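Long-range contact in 3-hydroxyisobutyrate dehydrogenase (Salmonella typhimurium, PDB 3G0O), which probably oxidises L-threonate to 2-dehydro-L-erythronate with NAD(+) or NADP(+) as cosubstrate, the former preferred: residues S32-D37 with G50-A55. Sequence-based numbering, arbitrary orientation.
Sequences STWGAD and GACGAA
Cys-52 and Gly-53 line one face of the Trp-34 indole. CB of Cys-52 sits over the ring centre, 3.4 Å from Trp-34 CE2, and makes a CH-pi contact with the six-membered ring. SG is turned beside its own backbone N (chi1 -67°); it approaches the five-membered ring obliquely in a sulfur-aromatic contact and reaches CB of Ser-32 at 3.7 Å. The backbone of Gly-53 follows, its N above the same face toward the rim and its CA 3.5 Å from Trp-34 CE3. Having no side chain, Gly-53 presents only backbone to the six-membered ring. NE1 of Trp-34 is hydrogen-bonded to His-9 ND1, which anchors the ring, and Phe-61 also meets it.

Beneath this packing the backbones run parallel. Thr-33 O accepts a hydrogen bond from Cys-52 N at 2.8 Å, and CB of Ala-51 touches the same oxygen. A water links Thr-33 N to Gly-50 O. Farther on, Gly-35 binds both ways, its N to Gly-53 O and its O to Ala-55 N (3.1 Å), before Asp-37 N closes the series on Ala-55 O (3.0 Å). CB of Ala-54, on the sheet face opposite Trp-34, packs against helix 40-48. Asp-37 directs its carboxylate away from 50-55, OD1 accepting from Leu-15 N in the probable GxGxxG loop. Strand 32-36, helix 40-48 and strand 53-55 form a beta-alpha-beta unit at the edge of the Rossmann-type dinucleotide-binding domain.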
loop_
_atom_site.group_PDB
_atom_site.type_symbol
_atom_site.label_atom_id
_atom_site.label_comp_id
_atom_site.label_asym_id
_atom_site.label_seq_id
_atom_site.Cartn_x
_atom_site.Cartn_y
_atom_site.Cartn_z
ATOM N N SER A 32 25.220 -25.374 8.837
ATOM C CA SER A 32 26.577 -24.858 9.006
ATOM C C SER A 32 26.604 -23.611 8.132
ATOM O O SER A 32 26.586 -23.701 6.907
ATOM C CB SER A 32 27.608 -25.878 8.522
ATOM O OG SER A 32 27.689 -26.973 9.419
ATOM N N THR A 33 26.665 -22.453 8.776
ATOM C CA THR A 33 26.616 -21.178 8.070
ATOM C C THR A 33 27.918 -20.392 7.926
ATOM O O THR A 33 28.659 -20.192 8.890
ATOM C CB THR A 33 25.559 -20.270 8.740
ATOM O OG1 THR A 33 24.322 -20.984 8.830
ATOM C CG2 THR A 33 25.346 -18.983 7.938
ATOM N N TRP A 34 28.173 -19.939 6.700
ATOM C CA TRP A 34 29.352 -19.144 6.379
ATOM C C TRP A 34 28.841 -17.815 5.819
ATOM O O TRP A 34 27.777 -17.772 5.197
ATOM C CB TRP A 34 30.206 -19.823 5.308
ATOM C CG TRP A 34 30.679 -21.203 5.662
ATOM C CD1 TRP A 34 29.949 -22.356 5.635
ATOM C CD2 TRP A 34 31.995 -21.571 6.083
ATOM N NE1 TRP A 34 30.729 -23.424 6.015
ATOM C CE2 TRP A 34 31.992 -22.968 6.301
ATOM C CE3 TRP A 34 33.178 -20.854 6.311
ATOM C CZ2 TRP A 34 33.130 -23.667 6.722
ATOM C CZ3 TRP A 34 34.313 -21.547 6.732
ATOM C CH2 TRP A 34 34.277 -22.939 6.937
ATOM N N GLY A 35 29.596 -16.743 6.040
ATOM C CA GLY A 35 29.197 -15.437 5.541
ATOM C C GLY A 35 30.322 -14.699 4.841
ATOM O O GLY A 35 31.496 -14.899 5.147
ATOM N N ALA A 36 29.969 -13.840 3.891
ATOM C CA ALA A 36 30.965 -13.066 3.162
ATOM C C ALA A 36 30.446 -11.656 2.913
ATOM O O ALA A 36 29.379 -11.477 2.326
ATOM C CB ALA A 36 31.292 -13.735 1.838
ATOM N N ASP A 37 31.201 -10.662 3.369
ATOM C CA ASP A 37 30.826 -9.264 3.188
ATOM C C ASP A 37 32.033 -8.383 3.492
ATOM O O ASP A 37 32.863 -8.724 4.343
ATOM C CB ASP A 37 29.681 -8.885 4.132
ATOM C CG ASP A 37 28.991 -7.590 3.718
ATOM O OD1 ASP A 37 28.150 -7.634 2.794
ATOM O OD2 ASP A 37 29.300 -6.530 4.305
ATOM N N GLY A 50 27.978 -18.045 15.976
ATOM C CA GLY A 50 28.102 -19.444 15.600
ATOM C C GLY A 50 28.490 -19.806 14.178
ATOM O O GLY A 50 28.593 -20.989 13.860
ATOM N N ALA A 51 28.706 -18.816 13.322
ATOM C CA ALA A 51 29.086 -19.099 11.942
ATOM C C ALA A 51 30.398 -19.879 11.872
ATOM O O ALA A 51 31.292 -19.689 12.697
ATOM C CB ALA A 51 29.217 -17.799 11.162
ATOM N N CYS A 52 30.505 -20.763 10.887
ATOM C CA CYS A 52 31.723 -21.547 10.706
ATOM C C CYS A 52 32.852 -20.634 10.244
ATOM O O CYS A 52 34.020 -20.861 10.557
ATOM C CB CYS A 52 31.502 -22.646 9.667
ATOM S SG CYS A 52 30.335 -23.916 10.175
ATOM N N GLY A 53 32.492 -19.599 9.493
ATOM C CA GLY A 53 33.481 -18.665 8.994
ATOM C C GLY A 53 32.823 -17.431 8.410
ATOM O O GLY A 53 31.650 -17.465 8.046
ATOM N N ALA A 54 33.586 -16.346 8.324
ATOM C CA ALA A 54 33.094 -15.085 7.782
ATOM C C ALA A 54 34.294 -14.281 7.316
ATOM O O ALA A 54 35.210 -14.017 8.092
ATOM C CB ALA A 54 32.327 -14.319 8.852
ATOM N N ALA A 55 34.295 -13.900 6.044
ATOM C CA ALA A 55 35.404 -13.137 5.492
ATOM C C ALA A 55 34.919 -12.112 4.476
ATOM O O ALA A 55 33.719 -11.991 4.222
ATOM C CB ALA A 55 36.408 -14.083 4.840
HETATM O O HOH W 1 27.624 -22.589 11.703
#